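Putative diflavin flavoprotein A 5 (Nostoc sp. PCC 7120, PDB 4FEK) probably carries electrons from NADH to oxygen, reducing it to water, as a modular flavodiiron protein of which this chain is the N-terminal metallo-beta-lactamase-like part. Local coordinates at residues 6-10 against 62-67; 19-23 against 231-235; 48-54 against 140-146; 148-152 against 215-219; 197-201 against 246-250. The contacts are given in a common frame with arbitrary orientation. Residues are numbered along the deposited sequence.

Interaction 1: 6-10 against 62-67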
# COMPACT_ATOMS: atom_id res chain seq x y z
N PRO A 6 -22.18 7.08 -3.38
CA PRO A 6 -21.89 5.74 -2.85
C PRO A 6 -20.40 5.41 -3.00
O PRO A 6 -19.70 6.05 -3.78
CB PRO A 6 -22.70 4.83 -3.76
CG PRO A 6 -22.68 5.55 -5.07
CD PRO A 6 -22.83 7.00 -4.70
N ARG A 7 -19.94 4.39 -2.28
CA ARG A 7 -18.58 3.89 -2.43
C ARG A 7 -18.47 3.19 -3.78
O ARG A 7 -19.39 2.49 -4.20
CB ARG A 7 -18.24 2.92 -1.30
CG ARG A 7 -18.32 3.56 0.06
CD ARG A 7 -17.85 2.64 1.18
NE ARG A 7 -17.86 3.38 2.44
CZ ARG A 7 -17.72 2.83 3.64
NH1 ARG A 7 -17.54 1.52 3.76
NH2 ARG A 7 -17.74 3.61 4.72
N ASP A 8 -17.35 3.37 -4.47
CA ASP A 8 -17.14 2.69 -5.75
C ASP A 8 -15.66 2.31 -5.90
O ASP A 8 -14.84 2.64 -5.04
CB ASP A 8 -17.60 3.57 -6.93
CG ASP A 8 -16.79 4.87 -7.07
OD1 ASP A 8 -15.61 4.92 -6.67
OD2 ASP A 8 -17.34 5.85 -7.62
N VAL A 9 -15.32 1.65 -7.00
CA VAL A 9 -13.92 1.36 -7.26
C VAL A 9 -13.53 1.95 -8.60
O VAL A 9 -14.20 1.76 -9.61
CB VAL A 9 -13.64 -0.17 -7.23
CG1 VAL A 9 -12.17 -0.45 -7.55
CG2 VAL A 9 -14.00 -0.73 -5.87
N GLN A 10 -12.43 2.69 -8.61
CA GLN A 10 -11.94 3.33 -9.80
C GLN A 10 -10.74 2.52 -10.31
O GLN A 10 -9.76 2.33 -9.58
CB GLN A 10 -11.58 4.77 -9.41
CG GLN A 10 -11.14 5.71 -10.49
CD GLN A 10 -10.86 7.09 -9.90
OE1 GLN A 10 -10.29 7.21 -8.81
NE2 GLN A 10 -11.26 8.13 -10.61
N SER A 62 -14.47 -3.19 4.92
CA SER A 62 -15.46 -2.19 4.55
C SER A 62 -15.59 -2.03 3.03
O SER A 62 -16.68 -1.71 2.51
CB SER A 62 -15.11 -0.85 5.21
OG SER A 62 -16.01 0.16 4.80
N PHE A 63 -14.49 -2.27 2.33
CA PHE A 63 -14.44 -2.17 0.87
C PHE A 63 -14.42 -3.55 0.18
O PHE A 63 -14.35 -3.64 -1.04
CB PHE A 63 -13.16 -1.45 0.46
CG PHE A 63 -13.19 0.04 0.62
CD1 PHE A 63 -14.23 0.79 0.08
CD2 PHE A 63 -12.15 0.70 1.27
CE1 PHE A 63 -14.24 2.17 0.20
CE2 PHE A 63 -12.17 2.09 1.40
CZ PHE A 63 -13.22 2.81 0.85
N MSE A 64 -14.47 -4.61 0.98
CA MSE A 64 -14.23 -5.96 0.48
C MSE A 64 -15.09 -6.35 -0.71
O MSE A 64 -14.57 -6.81 -1.73
CB MSE A 64 -14.44 -6.99 1.58
CG MSE A 64 -14.40 -8.43 1.09
SE MSE A 64 -14.74 -9.69 2.55
CE MSE A 64 -16.54 -9.12 3.05
N LYS A 65 -16.40 -6.16 -0.56
CA LYS A 65 -17.34 -6.59 -1.60
C LYS A 65 -17.13 -5.87 -2.92
O LYS A 65 -17.00 -6.52 -3.96
CB LYS A 65 -18.79 -6.43 -1.15
CG LYS A 65 -19.78 -6.93 -2.20
CD LYS A 65 -21.24 -6.66 -1.80
CE LYS A 65 -22.22 -7.28 -2.79
NZ LYS A 65 -22.28 -8.77 -2.72
N ILE A 66 -17.06 -4.54 -2.91
CA ILE A 66 -16.88 -3.83 -4.17
C ILE A 66 -15.48 -4.04 -4.75
O ILE A 66 -15.30 -4.04 -5.97
CB ILE A 66 -17.21 -2.31 -4.08
CG1 ILE A 66 -16.34 -1.62 -3.04
CG2 ILE A 66 -18.69 -2.10 -3.76
CD1 ILE A 66 -16.55 -0.12 -2.99
N TYR A 67 -14.50 -4.22 -3.87
CA TYR A 67 -13.17 -4.56 -4.30
C TYR A 67 -13.13 -5.87 -5.10
O TYR A 67 -12.62 -5.91 -6.21
CB TYR A 67 -12.25 -4.69 -3.10
CG TYR A 67 -10.88 -5.16 -3.49
CD1 TYR A 67 -10.06 -4.37 -4.29
CD2 TYR A 67 -10.42 -6.41 -3.09
CE1 TYR A 67 -8.79 -4.81 -4.66
CE2 TYR A 67 -9.17 -6.86 -3.47
CZ TYR A 67 -8.36 -6.05 -4.24
OH TYR A 67 -7.11 -6.51 -4.59

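Interaction 2: 19-23 against 231-235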
# COMPACT_ATOMS: atom_id res chain seq x y z
N LYS A 19 -2.11 -1.80 -13.16
CA LYS A 19 -3.34 -1.06 -12.91
C LYS A 19 -3.52 -0.78 -11.42
O LYS A 19 -3.06 -1.56 -10.58
CB LYS A 19 -4.56 -1.88 -13.35
CG LYS A 19 -4.57 -2.20 -14.84
CD LYS A 19 -5.85 -2.96 -15.22
CE LYS A 19 -5.96 -3.10 -16.75
NZ LYS A 19 -6.93 -4.18 -17.13
N VAL A 20 -4.22 0.32 -11.12
CA VAL A 20 -4.65 0.62 -9.75
C VAL A 20 -6.14 0.37 -9.68
O VAL A 20 -6.85 0.59 -10.67
CB VAL A 20 -4.29 2.08 -9.30
CG1 VAL A 20 -4.95 3.15 -10.20
CG2 VAL A 20 -4.70 2.32 -7.82
N LEU A 21 -6.59 -0.16 -8.54
CA LEU A 21 -7.99 -0.16 -8.16
C LEU A 21 -8.10 0.74 -6.93
O LEU A 21 -7.55 0.40 -5.89
CB LEU A 21 -8.46 -1.58 -7.79
CG LEU A 21 -8.71 -2.55 -8.95
CD1 LEU A 21 -7.38 -3.04 -9.53
CD2 LEU A 21 -9.58 -3.73 -8.50
N ARG A 22 -8.76 1.89 -7.06
CA ARG A 22 -8.95 2.78 -5.91
C ARG A 22 -10.36 2.61 -5.37
O ARG A 22 -11.33 2.97 -6.04
CB ARG A 22 -8.76 4.25 -6.31
CG ARG A 22 -7.50 4.54 -7.11
CD ARG A 22 -7.57 6.01 -7.57
NE ARG A 22 -7.17 6.91 -6.52
CZ ARG A 22 -7.73 8.07 -6.21
NH1 ARG A 22 -8.79 8.57 -6.83
NH2 ARG A 22 -7.20 8.76 -5.21
N ALA A 23 -10.48 2.01 -4.20
CA ALA A 23 -11.77 1.87 -3.55
C ALA A 23 -12.01 3.20 -2.88
O ALA A 23 -11.20 3.63 -2.06
CB ALA A 23 -11.70 0.78 -2.52
N HIS A 231 -3.24 5.31 0.23
CA HIS A 231 -4.40 6.18 0.42
C HIS A 231 -4.29 7.45 -0.38
O HIS A 231 -3.30 8.16 -0.30
CB HIS A 231 -4.61 6.56 1.90
CG HIS A 231 -4.87 5.40 2.81
ND1 HIS A 231 -6.02 4.64 2.76
CD2 HIS A 231 -4.13 4.89 3.83
CE1 HIS A 231 -5.97 3.69 3.68
NE2 HIS A 231 -4.82 3.82 4.34
N GLY A 232 -5.35 7.79 -1.11
CA GLY A 232 -5.38 9.05 -1.83
C GLY A 232 -4.83 8.96 -3.24
O GLY A 232 -4.67 7.89 -3.80
N PRO A 233 -4.56 10.11 -3.84
CA PRO A 233 -3.94 10.21 -5.17
C PRO A 233 -2.53 9.63 -5.20
O PRO A 233 -1.76 9.74 -4.24
CB PRO A 233 -3.90 11.72 -5.44
CG PRO A 233 -4.08 12.37 -4.11
CD PRO A 233 -4.81 11.42 -3.22
N LEU A 234 -2.22 8.99 -6.32
CA LEU A 234 -0.90 8.42 -6.56
C LEU A 234 0.07 9.58 -6.74
O LEU A 234 -0.24 10.57 -7.40
CB LEU A 234 -0.93 7.49 -7.78
CG LEU A 234 -1.57 6.09 -7.61
CD1 LEU A 234 -2.90 6.09 -6.91
CD2 LEU A 234 -1.72 5.39 -8.94
N VAL A 235 1.24 9.48 -6.12
CA VAL A 235 2.15 10.60 -6.10
C VAL A 235 3.15 10.51 -7.23
O VAL A 235 4.07 9.71 -7.21
CB VAL A 235 2.87 10.74 -4.75
CG1 VAL A 235 3.74 12.01 -4.75
CG2 VAL A 235 1.82 10.80 -3.62

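Interaction 3: 48-54 against 140-146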
# COMPACT_ATOMS: atom_id res chain seq x y z
N ILE A 48 -0.14 -6.18 -10.96
CA ILE A 48 0.93 -6.23 -11.96
C ILE A 48 0.82 -7.57 -12.70
O ILE A 48 0.86 -8.64 -12.08
CB ILE A 48 2.34 -6.13 -11.34
CG1 ILE A 48 2.48 -4.86 -10.50
CG2 ILE A 48 3.40 -6.19 -12.44
CD1 ILE A 48 3.65 -4.93 -9.50
N GLU A 49 0.70 -7.51 -14.02
CA GLU A 49 0.54 -8.74 -14.80
C GLU A 49 1.75 -9.01 -15.66
O GLU A 49 1.86 -8.45 -16.75
CB GLU A 49 -0.68 -8.63 -15.72
CG GLU A 49 -2.02 -8.65 -15.02
CD GLU A 49 -3.18 -8.56 -16.00
OE1 GLU A 49 -2.93 -8.49 -17.22
OE2 GLU A 49 -4.34 -8.56 -15.54
N GLY A 50 2.66 -9.84 -15.19
CA GLY A 50 3.77 -10.25 -16.02
C GLY A 50 3.43 -11.63 -16.55
O GLY A 50 2.27 -11.92 -16.85
N ASP A 51 4.44 -12.48 -16.64
CA ASP A 51 4.22 -13.91 -16.77
C ASP A 51 3.39 -14.43 -15.59
O ASP A 51 2.51 -15.28 -15.77
CB ASP A 51 5.57 -14.61 -16.79
CG ASP A 51 6.29 -14.44 -18.13
OD1 ASP A 51 5.60 -14.23 -19.15
OD2 ASP A 51 7.54 -14.51 -18.16
N LYS A 52 3.68 -13.91 -14.40
CA LYS A 52 2.88 -14.21 -13.21
C LYS A 52 2.12 -12.96 -12.79
O LYS A 52 2.53 -11.85 -13.11
CB LYS A 52 3.78 -14.68 -12.05
CG LYS A 52 4.42 -16.07 -12.27
CD LYS A 52 5.06 -16.56 -10.98
CE LYS A 52 5.76 -17.90 -11.16
NZ LYS A 52 6.41 -17.97 -12.50
N THR A 53 1.00 -13.14 -12.08
CA THR A 53 0.20 -12.00 -11.65
C THR A 53 0.26 -11.79 -10.13
O THR A 53 0.13 -12.73 -9.35
CB THR A 53 -1.28 -12.10 -12.15
OG1 THR A 53 -1.30 -11.99 -13.58
CG2 THR A 53 -2.11 -10.96 -11.60
N ALA A 54 0.49 -10.55 -9.71
CA ALA A 54 0.46 -10.20 -8.30
C ALA A 54 -0.50 -9.06 -8.03
O ALA A 54 -0.63 -8.11 -8.81
CB ALA A 54 1.88 -9.81 -7.80
N LEU A 140 8.22 -11.49 -11.70
CA LEU A 140 6.90 -11.72 -12.28
C LEU A 140 6.99 -12.02 -13.78
O LEU A 140 5.99 -12.36 -14.43
CB LEU A 140 6.02 -10.48 -12.06
CG LEU A 140 5.06 -10.43 -10.87
CD1 LEU A 140 5.54 -11.27 -9.74
CD2 LEU A 140 4.77 -8.99 -10.42
N GLY A 141 8.20 -11.85 -14.34
CA GLY A 141 8.42 -12.02 -15.76
C GLY A 141 8.24 -10.72 -16.52
O GLY A 141 7.78 -9.71 -15.95
N LYS A 142 8.60 -10.73 -17.80
CA LYS A 142 8.49 -9.56 -18.68
C LYS A 142 9.23 -8.32 -18.17
O LYS A 142 8.93 -7.18 -18.56
CB LYS A 142 7.01 -9.25 -18.98
CG LYS A 142 6.32 -10.38 -19.74
CD LYS A 142 4.80 -10.23 -19.75
CE LYS A 142 4.14 -11.41 -20.48
NZ LYS A 142 2.68 -11.16 -20.77
N GLY A 143 10.19 -8.56 -17.28
CA GLY A 143 11.00 -7.49 -16.73
C GLY A 143 10.55 -7.05 -15.34
O GLY A 143 11.27 -6.31 -14.67
N HIS A 144 9.38 -7.51 -14.92
CA HIS A 144 8.81 -7.08 -13.64
C HIS A 144 9.45 -7.83 -12.49
O HIS A 144 8.85 -8.75 -11.93
CB HIS A 144 7.29 -7.22 -13.63
CG HIS A 144 6.61 -6.35 -14.63
ND1 HIS A 144 6.25 -5.05 -14.36
CD2 HIS A 144 6.26 -6.58 -15.92
CE1 HIS A 144 5.69 -4.52 -15.44
NE2 HIS A 144 5.69 -5.43 -16.40
N VAL A 145 10.69 -7.46 -12.18
CA VAL A 145 11.38 -7.99 -11.03
C VAL A 145 11.07 -7.08 -9.85
O VAL A 145 11.29 -5.87 -9.91
CB VAL A 145 12.90 -8.03 -11.26
CG1 VAL A 145 13.60 -8.63 -10.04
CG2 VAL A 145 13.23 -8.83 -12.52
N LEU A 146 10.54 -7.67 -8.78
CA LEU A 146 10.18 -6.92 -7.59
C LEU A 146 11.30 -6.94 -6.56
O LEU A 146 11.77 -8.01 -6.19
CB LEU A 146 8.94 -7.54 -6.95
CG LEU A 146 7.58 -6.98 -7.38
CD1 LEU A 146 7.63 -6.46 -8.78
CD2 LEU A 146 6.48 -8.01 -7.19
O HOH W 1 1.18 -8.98 -19.39
O HOH W 2 9.50 -13.32 -19.01

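Interaction 4: 148-152 against 215-219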
# COMPACT_ATOMS: atom_id res chain seq x y z
N PHE A 148 12.28 -5.87 -2.61
CA PHE A 148 11.56 -5.67 -1.35
C PHE A 148 12.39 -4.95 -0.29
O PHE A 148 13.55 -5.32 -0.02
CB PHE A 148 11.04 -7.01 -0.82
CG PHE A 148 10.00 -7.63 -1.71
CD1 PHE A 148 10.36 -8.50 -2.73
CD2 PHE A 148 8.66 -7.29 -1.56
CE1 PHE A 148 9.40 -9.05 -3.57
CE2 PHE A 148 7.70 -7.85 -2.41
CZ PHE A 148 8.07 -8.73 -3.40
N LEU A 149 11.80 -3.92 0.30
CA LEU A 149 12.48 -3.10 1.29
C LEU A 149 11.66 -3.07 2.57
O LEU A 149 10.75 -2.26 2.72
CB LEU A 149 12.71 -1.68 0.77
CG LEU A 149 13.52 -1.48 -0.53
CD1 LEU A 149 12.69 -1.74 -1.80
CD2 LEU A 149 14.09 -0.08 -0.57
N PRO A 150 11.99 -3.97 3.51
CA PRO A 150 11.25 -3.96 4.77
C PRO A 150 11.55 -2.66 5.48
O PRO A 150 12.72 -2.24 5.56
CB PRO A 150 11.85 -5.15 5.55
CG PRO A 150 12.44 -6.03 4.47
CD PRO A 150 12.98 -5.06 3.46
N ILE A 151 10.50 -2.02 5.97
CA ILE A 151 10.64 -0.81 6.77
C ILE A 151 9.94 -1.01 8.11
O ILE A 151 8.96 -0.34 8.42
CB ILE A 151 10.14 0.45 6.01
CG1 ILE A 151 8.74 0.23 5.43
CG2 ILE A 151 11.13 0.83 4.88
CD1 ILE A 151 8.04 1.52 5.05
N PRO A 152 10.48 -1.93 8.94
CA PRO A 152 9.81 -2.23 10.21
C PRO A 152 9.81 -1.00 11.15
O PRO A 152 10.82 -0.31 11.28
CB PRO A 152 10.69 -3.34 10.80
CG PRO A 152 12.06 -3.11 10.21
CD PRO A 152 11.76 -2.64 8.80
N ALA A 215 13.29 4.97 6.71
CA ALA A 215 12.62 4.56 5.48
C ALA A 215 13.06 5.41 4.28
O ALA A 215 13.35 4.88 3.20
CB ALA A 215 11.09 4.62 5.66
N LEU A 216 13.11 6.72 4.47
CA LEU A 216 13.56 7.62 3.41
C LEU A 216 14.99 7.29 2.97
O LEU A 216 15.29 7.28 1.77
CB LEU A 216 13.45 9.08 3.87
CG LEU A 216 12.03 9.60 4.16
CD1 LEU A 216 12.08 11.06 4.64
CD2 LEU A 216 11.11 9.46 2.96
N GLU A 217 15.86 6.99 3.93
CA GLU A 217 17.23 6.61 3.59
C GLU A 217 17.25 5.33 2.75
O GLU A 217 17.99 5.24 1.78
CB GLU A 217 18.07 6.43 4.85
CG GLU A 217 19.56 6.77 4.67
CD GLU A 217 20.31 5.76 3.82
OE1 GLU A 217 20.04 4.54 3.96
OE2 GLU A 217 21.17 6.17 3.01
N LYS A 218 16.45 4.34 3.14
CA LYS A 218 16.34 3.06 2.40
C LYS A 218 15.93 3.24 0.95
O LYS A 218 16.49 2.61 0.05
CB LYS A 218 15.38 2.09 3.10
CG LYS A 218 16.00 1.29 4.23
CD LYS A 218 14.92 0.70 5.14
CE LYS A 218 15.50 0.23 6.48
NZ LYS A 218 14.47 0.20 7.57
N ILE A 219 14.95 4.09 0.71
CA ILE A 219 14.46 4.24 -0.65
C ILE A 219 15.29 5.23 -1.47
O ILE A 219 15.15 5.28 -2.69
CB ILE A 219 12.98 4.65 -0.70
CG1 ILE A 219 12.79 6.08 -0.21
CG2 ILE A 219 12.10 3.67 0.11
CD1 ILE A 219 11.33 6.52 -0.17

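Interaction 5: 197-201 against 246-250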
# COMPACT_ATOMS: atom_id res chain seq x y z
N GLN A 197 -1.84 15.96 2.64
CA GLN A 197 -0.63 15.15 2.83
C GLN A 197 0.08 15.52 4.14
O GLN A 197 0.60 14.65 4.84
CB GLN A 197 0.34 15.35 1.66
CG GLN A 197 -0.11 14.70 0.34
CD GLN A 197 0.66 15.26 -0.85
OE1 GLN A 197 1.12 16.40 -0.82
NE2 GLN A 197 0.84 14.44 -1.88
N ARG A 198 0.10 16.80 4.47
CA ARG A 198 0.71 17.23 5.72
C ARG A 198 -0.06 16.74 6.95
O ARG A 198 0.52 16.28 7.94
CB ARG A 198 0.81 18.76 5.75
CG ARG A 198 1.62 19.31 6.89
CD ARG A 198 1.73 20.85 6.74
NE ARG A 198 2.88 21.40 7.44
CZ ARG A 198 3.74 22.27 6.90
NH1 ARG A 198 3.58 22.69 5.65
NH2 ARG A 198 4.76 22.72 7.62
N TYR A 199 -1.39 16.85 6.88
CA TYR A 199 -2.24 16.38 7.97
C TYR A 199 -2.06 14.88 8.17
O TYR A 199 -2.03 14.37 9.29
CB TYR A 199 -3.71 16.73 7.68
CG TYR A 199 -4.63 16.37 8.81
CD1 TYR A 199 -4.55 17.04 10.03
CD2 TYR A 199 -5.56 15.33 8.68
CE1 TYR A 199 -5.38 16.71 11.09
CE2 TYR A 199 -6.40 14.99 9.74
CZ TYR A 199 -6.30 15.69 10.94
OH TYR A 199 -7.11 15.36 12.01
N TYR A 200 -1.94 14.16 7.05
CA TYR A 200 -1.74 12.72 7.08
C TYR A 200 -0.43 12.39 7.79
O TYR A 200 -0.40 11.51 8.65
CB TYR A 200 -1.76 12.19 5.64
CG TYR A 200 -1.64 10.69 5.49
CD1 TYR A 200 -0.39 10.08 5.52
CD2 TYR A 200 -2.78 9.88 5.26
CE1 TYR A 200 -0.24 8.73 5.33
CE2 TYR A 200 -2.63 8.48 5.06
CZ TYR A 200 -1.37 7.93 5.10
OH TYR A 200 -1.18 6.58 4.94
N PHE A 201 0.64 13.09 7.42
CA PHE A 201 1.93 12.92 8.09
C PHE A 201 1.79 13.13 9.61
O PHE A 201 2.23 12.31 10.41
CB PHE A 201 2.97 13.89 7.54
CG PHE A 201 4.33 13.75 8.18
CD1 PHE A 201 4.63 14.43 9.37
CD2 PHE A 201 5.30 12.95 7.59
CE1 PHE A 201 5.86 14.29 9.96
CE2 PHE A 201 6.55 12.81 8.18
CZ PHE A 201 6.84 13.49 9.35
N TYR A 246 8.61 15.25 3.71
CA TYR A 246 8.70 14.20 4.73
C TYR A 246 10.01 14.28 5.53
O TYR A 246 10.03 14.11 6.76
CB TYR A 246 8.55 12.80 4.11
CG TYR A 246 7.14 12.25 4.22
CD1 TYR A 246 6.05 12.96 3.73
CD2 TYR A 246 6.89 11.00 4.78
CE1 TYR A 246 4.74 12.46 3.84
CE2 TYR A 246 5.59 10.49 4.88
CZ TYR A 246 4.53 11.22 4.41
OH TYR A 246 3.26 10.72 4.54
N ALA A 247 11.10 14.53 4.83
CA ALA A 247 12.39 14.72 5.47
C ALA A 247 12.37 15.95 6.39
O ALA A 247 12.79 15.87 7.55
CB ALA A 247 13.48 14.86 4.41
N ASP A 248 11.86 17.07 5.89
CA ASP A 248 11.82 18.29 6.71
C ASP A 248 10.88 18.14 7.91
O ASP A 248 11.24 18.49 9.03
CB ASP A 248 11.41 19.52 5.89
CG ASP A 248 12.39 19.83 4.77
OD1 ASP A 248 13.56 19.38 4.84
OD2 ASP A 248 11.97 20.51 3.81
N TRP A 249 9.67 17.64 7.66
CA TRP A 249 8.70 17.40 8.72
C TRP A 249 9.25 16.43 9.77
O TRP A 249 9.02 16.61 10.96
CB TRP A 249 7.39 16.86 8.14
CG TRP A 249 6.67 17.81 7.20
CD1 TRP A 249 6.77 19.18 7.17
CD2 TRP A 249 5.75 17.46 6.17
NE1 TRP A 249 5.97 19.68 6.18
CE2 TRP A 249 5.32 18.65 5.55
CE3 TRP A 249 5.22 16.24 5.72
CZ2 TRP A 249 4.41 18.66 4.50
CZ3 TRP A 249 4.31 16.25 4.66
CH2 TRP A 249 3.92 17.44 4.07
N SER A 250 9.97 15.40 9.34
CA SER A 250 10.56 14.43 10.28
C SER A 250 11.62 15.05 11.20
O SER A 250 11.62 14.81 12.40
CB SER A 250 11.14 13.22 9.56
OG SER A 250 10.09 12.47 8.96
O HOH W 3 1.52 12.23 3.42

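Interaction 1: 6-10 against 62-67
This is a mainly apolar strand-to-helix packing contact. It lies at the edge of the seven-stranded sheet, where the start of strand 8-15 meets the first turns of helix 61-74. The axes of 8-10 and 62-67 come within 8.3 Å, with 63° between their directions. The helix therefore crosses the strand obliquely. Ile-66 is the central helix residue. Its CD1 lies 3.9 Å from CB of Arg-7 and 3.8 Å from the backbone O of Asp-8. Its CG1 meets CG2 of Val-9 at 3.8 Å. The same Val-9 CG2 sits 3.6 Å from the carbonyl O of Ile-66. Arg-7 runs extended along the helix, and its CD rests 3.8 Å from CE1 of Phe-63. No hydrogen bond joins the two segments. The CA-to-CB bond of Asp-8 points away from the helix, and its carboxylate forms a salt bridge with Arg-24 of the next strand. Phe-63 also packs on Ala-23 and Ser-25 of strand 18-25, so the helix covers both strands. A helix laid against one face of a mixed sheet is characteristic of the alpha-beta/beta-alpha sandwich of the metallo-beta-lactamase fold.

Interaction 2: 19-23 against 231-235
One hydrogen bond carries the polar part of this buried contact between strand 19-23 and the loop 231-235. NH2 of Arg-22 donates to the carbonyl O of Gly-232 over 3.0 Å, at a nearly straight angle of 173°. The acceptor lies near the guanidinium plane, as suits an N-H donor. The same carbonyl also accepts from Asn-44, and NH1 of Arg-22 bonds to Gln-10. The arginine thus ties its own strand's neighbour to the loop. Its NE finds no polar partner in the model. A methyl lies beside the guanidinium there, with CD1 of Leu-234 4.4 Å from Arg-22 NE.

The apolar part is small. CG1 of Val-20 meets CD2 of Leu-234 at 4.1 Å. Val-20 and Arg-22 are two apart on the strand, so both CA-to-CB bonds point toward the loop. Backbone shape matters as well. Gly-232 has phi 90° and psi -166°, and a CB there would collide with CD of Pro-233 and crowd the carbonyl of His-231.

The loop follows strand 226-229 and leads to helix 239-258. It faces one side of strand 18-25, while Leu-21 and Ala-23 pack on helix 61-74. Strands 8-15 and 41-49 flank strand 18-25. Leu-234 reaches both, touching Ile-14 and Tyr-46.

Interaction 3: 48-54 against 140-146
The carbonyl O of Leu-140 takes the one direct hydrogen bond of this contact, from N of Lys-52 at 2.8 Å and 169°. Asp-51 N is also 2.7 Å from Leu-140 O, but the angle is poor for a bond. Two waters add bridges. Water 1 joins Glu-49 O to Lys-142 NZ, and water 2 joins Asp-51 OD2 to Lys-142 N. OD1 of Asp-51 and NZ of Lys-142 are 4.5 Å apart, beyond a salt bridge. Gly-50 brings its CA within 3.5 Å of Leu-140 O, where a CB would clash. Gly-141 to His-144 form a type I' turn, closed by His-144 N to Gly-141 O at 2.9 Å.

Below these polar links, Leu-140 CD2 lies 3.7 Å from Ile-48 CG2 and 4.0 Å from Ala-54 CB. Ile-48 CG2 also sits over a face of the His-144 ring, a CH-pi contact 4.0 Å from the centroid. His-144 ND1 is hydrogen-bonded to Asp-164. Ile-48 CD1 reaches Leu-146 CD1 at 4.3 Å.

The contact joins the turn between strands 41-49 and 53-56 of the seven-stranded sheet to the turn between strands 138-139 and 145-150 of the five-stranded one. Strands 80-84 and 160-164 flank its inner end.

Interaction 4: 148-152 against 215-219
Lys-218, Ile-151 and Leu-149 bury the most surface here. Lys-218 contributes mainly through the length of its side chain. Its CD lies 3.8 Å from CG2 of Ile-151, so the aliphatic part packs on the isoleucine. Farther out, its NZ is 3.6 Å from the carbonyl O of Pro-150 and 4.1 Å from CD of Pro-152. Neither pair is a hydrogen bond. A bound PEG, probably from the crystallisation liquor, lies near this amine.

Ile-151 points its CA-to-CB bond toward the helix. The same CG2 meets CB of Ala-215 at 3.9 Å. The small alanine lets the backbones come close, with 5.9 Å between the CA atoms of Ile-151 and Ala-215. Leu-149 meets the last turn of the helix. Its CD2 is 3.7 Å from the carbonyl O of Lys-218 and 4.3 Å from CG2 of Ile-219. Leu-149 and Ile-151 alternate with Pro-150, whose CA-to-CB bond points away.

Strand 148-150 and helix 215-219 run nearly antiparallel, at 160°, and their axes approach to 9.6 Å. This is helix-on-strand packing against the second, five-stranded sheet of the metallo-beta-lactamase-like domain. Strand 160-164 pairs beside the strand, and Leu-216 turns to helix 239-258.

Interaction 5: 197-201 against 246-250
Three aromatic side chains, Phe-201, Tyr-246 and Trp-249, cluster between two helices whose short axes come no closer than 11.4 Å. The large rings fill that wide gap. Phe-201 turns its edge to the face of Tyr-246 in a T-shaped pair, with centroids 4.8 Å apart and planes at 81°. CB of Trp-249 lies over a face of Phe-201, 3.8 Å from the ring centroid, a CH-pi contact. Arg-198 CG makes another, 4.1 Å from the centroid of the six-membered ring of Trp-249. The guanidinium CZ of Arg-198 is 3.5 Å from Trp-249 NE1. Ser-250 OG sits 3.4 Å from Phe-201 CZ, while its hydroxyl donates to the carbonyl of Tyr-246. No direct hydrogen bond links the segments. Water 3 bridges Gln-197 O and Tyr-246 OH instead. Helices 194-205 and 239-258 cross here at -44°. Helix 209-219 packs beside them, with Val-212 and Leu-216 touching Tyr-246. The hydroxyl of Tyr-200 is hydrogen-bonded to Lys-174 O, and its ring meets His-179.

How the interactions relate
Interactions 1 and 2 lie 13 Å apart between centres and touch through neighbouring strands 8-15 and 18-25. Interaction 3 reaches the same seven-stranded sheet and links it to the five-stranded one. Strand 145-150 then serves both interactions 3 and 4, whose centres are 22 Å apart. Interactions 4 and 5 meet where Leu-216 packs on helix 239-258. Interaction 5 also touches interaction 2, through Tyr-200 and His-231. Along the chain, interactions 3 and 4 fall between the two segments of interaction 2, while 4 and 5 cross. Together the contacts join both sheets and the C-terminal helices into one compact metallo-beta-lactamase-like domain.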